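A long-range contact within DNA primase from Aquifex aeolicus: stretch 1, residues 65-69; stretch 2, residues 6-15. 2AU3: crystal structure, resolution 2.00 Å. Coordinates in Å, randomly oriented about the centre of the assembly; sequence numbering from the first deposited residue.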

ATOM      1  N   GLY A  65     -15.414   1.784  -5.416  1.00 21.06           N
ATOM      2  CA  GLY A  65     -15.700   0.364  -5.446  1.00 21.24           C
ATOM      3  C   GLY A  65     -16.198  -0.146  -6.791  1.00 21.50           C
ATOM      4  O   GLY A  65     -16.095   0.543  -7.818  1.00 21.02           O
ATOM      5  N   ASP A  66     -16.747  -1.361  -6.790  1.00 21.41           N
ATOM      6  CA  ASP A  66     -17.264  -1.950  -8.020  1.00 20.77           C
ATOM      7  C   ASP A  66     -18.729  -1.575  -8.248  1.00 20.47           C
ATOM      8  O   ASP A  66     -19.309  -0.737  -7.524  1.00 19.89           O
ATOM      9  CB  ASP A  66     -17.029  -3.490  -8.076  1.00 21.46           C
ATOM     10  CG  ASP A  66     -17.845  -4.265  -7.020  1.00 23.47           C
ATOM     11  OD1 ASP A  66     -18.721  -3.666  -6.376  1.00 23.30           O
ATOM     12  OD2 ASP A  66     -17.677  -5.486  -6.761  1.00 25.59           O
ATOM     13  N   ALA A  67     -19.311  -2.159  -9.291  1.00 19.75           N
ATOM     14  CA  ALA A  67     -20.676  -1.846  -9.672  1.00 18.74           C
ATOM     15  C   ALA A  67     -21.705  -2.277  -8.619  1.00 18.77           C
ATOM     16  O   ALA A  67     -22.619  -1.522  -8.302  1.00 18.88           O
ATOM     17  CB  ALA A  67     -20.995  -2.483 -11.028  1.00 18.99           C
ATOM     18  N   ILE A  68     -21.565  -3.487  -8.081  1.00 18.62           N
ATOM     19  CA  ILE A  68     -22.487  -3.946  -7.053  1.00 18.69           C
ATOM     20  C   ILE A  68     -22.469  -2.987  -5.858  1.00 19.01           C
ATOM     21  O   ILE A  68     -23.524  -2.655  -5.273  1.00 19.45           O
ATOM     22  CB  ILE A  68     -22.102  -5.356  -6.561  1.00 19.18           C
ATOM     23  CG1 ILE A  68     -22.291  -6.391  -7.688  1.00 19.83           C
ATOM     24  CG2 ILE A  68     -22.936  -5.718  -5.296  1.00 18.29           C
ATOM     25  CD1 ILE A  68     -21.643  -7.758  -7.400  1.00 21.34           C
ATOM     26  N   LYS A  69     -21.265  -2.575  -5.479  1.00 17.97           N
ATOM     27  CA  LYS A  69     -21.084  -1.683  -4.353  1.00 18.81           C
ATOM     28  C   LYS A  69     -21.755  -0.330  -4.610  1.00 18.39           C
ATOM     29  O   LYS A  69     -22.368   0.235  -3.705  1.00 18.71           O
ATOM     30  CB  LYS A  69     -19.597  -1.493  -4.064  1.00 19.39           C
ATOM     31  CG  LYS A  69     -19.315  -0.366  -3.099  1.00 21.10           C
ATOM     32  CD  LYS A  69     -18.067  -0.665  -2.303  1.00 25.36           C
ATOM     33  CE  LYS A  69     -17.995   0.188  -1.068  1.00 26.58           C
ATOM     34  NZ  LYS A  69     -16.587   0.583  -0.821  1.00 27.54           N
TER
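Stretch 2 (6-15) DIDELRREID

Stretch 2 is helical from Asp6 to Glu13, with backbone hydrogen bonds running from Leu10 N to Asp6 O (2.7 Å) through Ile14 N to Leu10 O (3.2 Å); Ile14 is the first residue to leave helical phi/psi. It lies against the start of a second helix, which begins at Ala67 and continues beyond Lys69. The nearest CA pairs are Ala67 CA with Ile14 CA (7.4 Å) and Ile68 CA with Arg11 CA (7.9 Å), so the later residue of stretch 1 pairs with the earlier residue of stretch 2. Ile68 covers the most surface. Its CD1 reaches Ile7 CD1 at 4.0 Å, Leu10 CD2 at 4.1 Å and Arg11 CG at 3.9 Å, while its CG1 lies 4.0 Å from Ile14 CD1; one side chain thus touches three residues of the helix, Ile7, Leu10 and Arg11, and Ile14 just beyond its end. Ile14, next in area, also sets CG2 3.6 Å from Ala67 CB, the closest approach between the stretches. Beside this apolar patch, Arg11 leaves CA sideways, but its end comes nearer, and Arg11 NE forms a long salt bridge with Asp66 OD2 (4.0 Å). The other carboxylate oxygen, Asp66 OD1, accepts from Lys69 N at 2.9 Å, capping the helix that carries Ile68. No hydrogen bond crosses the contact, which buries 227 Å² in all and is mainly hydrophobic packing.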

ATOM      1  N   ASP A   6     -21.374 -17.966  -8.207  1.00 38.55           N
ATOM      2  CA  ASP A   6     -22.387 -17.064  -8.770  1.00 36.08           C
ATOM      3  C   ASP A   6     -21.927 -15.614  -8.779  1.00 34.59           C
ATOM      4  O   ASP A   6     -22.149 -14.886  -9.754  1.00 33.07           O
ATOM      5  CB  ASP A   6     -23.696 -17.145  -7.986  1.00 36.28           C
ATOM      6  CG  ASP A   6     -24.373 -18.494  -8.104  1.00 37.01           C
ATOM      7  OD1 ASP A   6     -23.933 -19.307  -8.940  1.00 34.49           O
ATOM      8  OD2 ASP A   6     -25.358 -18.827  -7.390  1.00 38.08           O
ATOM      9  N   ILE A   7     -21.310 -15.199  -7.671  1.00 32.43           N
ATOM     10  CA  ILE A   7     -20.923 -13.820  -7.472  1.00 31.10           C
ATOM     11  C   ILE A   7     -19.763 -13.399  -8.388  1.00 30.85           C
ATOM     12  O   ILE A   7     -19.757 -12.292  -8.910  1.00 30.06           O
ATOM     13  CB  ILE A   7     -20.586 -13.557  -5.972  1.00 31.42           C
ATOM     14  CG1 ILE A   7     -20.517 -12.064  -5.700  1.00 31.22           C
ATOM     15  CG2 ILE A   7     -19.308 -14.249  -5.566  1.00 30.29           C
ATOM     16  CD1 ILE A   7     -21.875 -11.422  -5.723  1.00 32.80           C
ATOM     17  N   ASP A   8     -18.786 -14.280  -8.566  1.00 30.40           N
ATOM     18  CA  ASP A   8     -17.690 -14.003  -9.478  1.00 30.57           C
ATOM     19  C   ASP A   8     -18.234 -13.944 -10.926  1.00 29.53           C
ATOM     20  O   ASP A   8     -17.902 -13.041 -11.696  1.00 29.32           O
ATOM     21  CB  ASP A   8     -16.624 -15.096  -9.333  1.00 31.44           C
ATOM     22  CG  ASP A   8     -15.425 -14.889 -10.252  1.00 34.69           C
ATOM     23  OD1 ASP A   8     -14.844 -13.767 -10.286  1.00 38.27           O
ATOM     24  OD2 ASP A   8     -14.975 -15.817 -10.964  1.00 39.31           O
ATOM     25  N   GLU A   9     -19.083 -14.904 -11.269  1.00 27.73           N
ATOM     26  CA  GLU A   9     -19.732 -14.933 -12.576  1.00 26.98           C
ATOM     27  C   GLU A   9     -20.588 -13.685 -12.788  1.00 25.94           C
ATOM     28  O   GLU A   9     -20.599 -13.103 -13.865  1.00 25.42           O
ATOM     29  CB  GLU A   9     -20.579 -16.219 -12.715  1.00 27.02           C
ATOM     30  CG  GLU A   9     -19.748 -17.493 -12.822  1.00 26.59           C
ATOM     31  CD  GLU A   9     -18.752 -17.483 -13.995  1.00 30.89           C
ATOM     32  OE1 GLU A   9     -19.153 -17.147 -15.154  1.00 30.88           O
ATOM     33  OE2 GLU A   9     -17.576 -17.861 -13.772  1.00 27.35           O
ATOM     34  N   LEU A  10     -21.284 -13.250 -11.747  1.00 25.30           N
ATOM     35  CA  LEU A  10     -22.050 -12.008 -11.844  1.00 24.52           C
ATOM     36  C   LEU A  10     -21.119 -10.843 -12.115  1.00 24.43           C
ATOM     37  O   LEU A  10     -21.375 -10.036 -13.000  1.00 23.93           O
ATOM     38  CB  LEU A  10     -22.857 -11.743 -10.573  1.00 23.79           C
ATOM     39  CG  LEU A  10     -23.619 -10.418 -10.534  1.00 24.85           C
ATOM     40  CD1 LEU A  10     -24.545 -10.247 -11.756  1.00 22.70           C
ATOM     41  CD2 LEU A  10     -24.392 -10.243  -9.222  1.00 26.15           C
ATOM     42  N   ARG A  11     -20.043 -10.739 -11.344  1.00 23.92           N
ATOM     43  CA  ARG A  11     -19.171  -9.592 -11.494  1.00 24.83           C
ATOM     44  C   ARG A  11     -18.572  -9.515 -12.897  1.00 24.78           C
ATOM     45  O   ARG A  11     -18.484  -8.436 -13.453  1.00 24.83           O
ATOM     46  CB  ARG A  11     -18.052  -9.605 -10.482  1.00 24.99           C
ATOM     47  CG  ARG A  11     -18.499  -9.412  -9.061  1.00 26.38           C
ATOM     48  CD  ARG A  11     -17.508  -9.983  -8.120  1.00 25.73           C
ATOM     49  NE  ARG A  11     -17.681  -9.458  -6.785  1.00 29.01           N
ATOM     50  CZ  ARG A  11     -17.275 -10.086  -5.706  1.00 26.18           C
ATOM     51  NH1 ARG A  11     -16.664 -11.271  -5.822  1.00 25.00           N
ATOM     52  NH2 ARG A  11     -17.444  -9.524  -4.520  1.00 27.70           N
ATOM     53  N   ARG A  12     -18.158 -10.657 -13.442  1.00 24.92           N
ATOM     54  CA  ARG A  12     -17.623 -10.712 -14.816  1.00 25.94           C
ATOM     55  C   ARG A  12     -18.614 -10.172 -15.871  1.00 25.16           C
ATOM     56  O   ARG A  12     -18.229  -9.441 -16.790  1.00 24.88           O
ATOM     57  CB  ARG A  12     -17.187 -12.134 -15.183  1.00 26.40           C
ATOM     58  CG  ARG A  12     -15.934 -12.651 -14.436  1.00 29.41           C
ATOM     59  CD  ARG A  12     -15.782 -14.197 -14.512  1.00 34.45           C
ATOM     60  NE  ARG A  12     -14.612 -14.689 -13.776  1.00 38.58           N
ATOM     61  CZ  ARG A  12     -13.376 -14.758 -14.272  1.00 41.68           C
ATOM     62  NH1 ARG A  12     -13.128 -14.374 -15.519  1.00 41.85           N
ATOM     63  NH2 ARG A  12     -12.376 -15.211 -13.513  1.00 43.17           N
ATOM     64  N   GLU A  13     -19.885 -10.513 -15.710  1.00 24.23           N
ATOM     65  CA  GLU A  13     -20.930 -10.137 -16.656  1.00 23.63           C
ATOM     66  C   GLU A  13     -21.317  -8.648 -16.602  1.00 23.78           C
ATOM     67  O   GLU A  13     -21.748  -8.084 -17.618  1.00 22.84           O
ATOM     68  CB  GLU A  13     -22.172 -11.000 -16.409  1.00 23.82           C
ATOM     69  CG  GLU A  13     -23.310 -10.756 -17.395  1.00 23.52           C
ATOM     70  CD  GLU A  13     -23.109 -11.470 -18.723  1.00 24.77           C
ATOM     71  OE1 GLU A  13     -22.029 -12.097 -18.931  1.00 25.63           O
ATOM     72  OE2 GLU A  13     -24.025 -11.393 -19.565  1.00 23.10           O
ATOM     73  N   ILE A  14     -21.190  -8.017 -15.429  1.00 22.89           N
ATOM     74  CA  ILE A  14     -21.593  -6.608 -15.283  1.00 24.64           C
ATOM     75  C   ILE A  14     -20.577  -5.677 -15.934  1.00 24.54           C
ATOM     76  O   ILE A  14     -19.376  -5.934 -15.882  1.00 24.98           O
ATOM     77  CB  ILE A  14     -21.736  -6.207 -13.796  1.00 24.52           C
ATOM     78  CG1 ILE A  14     -22.928  -6.912 -13.156  1.00 25.84           C
ATOM     79  CG2 ILE A  14     -21.936  -4.724 -13.685  1.00 25.86           C
ATOM     80  CD1 ILE A  14     -22.768  -7.058 -11.648  1.00 28.49           C
ATOM     81  N   ASP A  15     -21.064  -4.610 -16.562  1.00 25.29           N
ATOM     82  CA  ASP A  15     -20.205  -3.508 -16.979  1.00 24.58           C
ATOM     83  C   ASP A  15     -20.618  -2.321 -16.135  1.00 23.12           C
ATOM     84  O   ASP A  15     -21.757  -1.863 -16.217  1.00 22.86           O
ATOM     85  CB  ASP A  15     -20.394  -3.188 -18.481  1.00 26.09           C
ATOM     86  CG  ASP A  15     -19.388  -2.148 -19.006  1.00 29.71           C
ATOM     87  OD1 ASP A  15     -18.745  -1.416 -18.198  1.00 34.26           O
ATOM     88  OD2 ASP A  15     -19.161  -1.995 -20.226  1.00 34.68           O
TER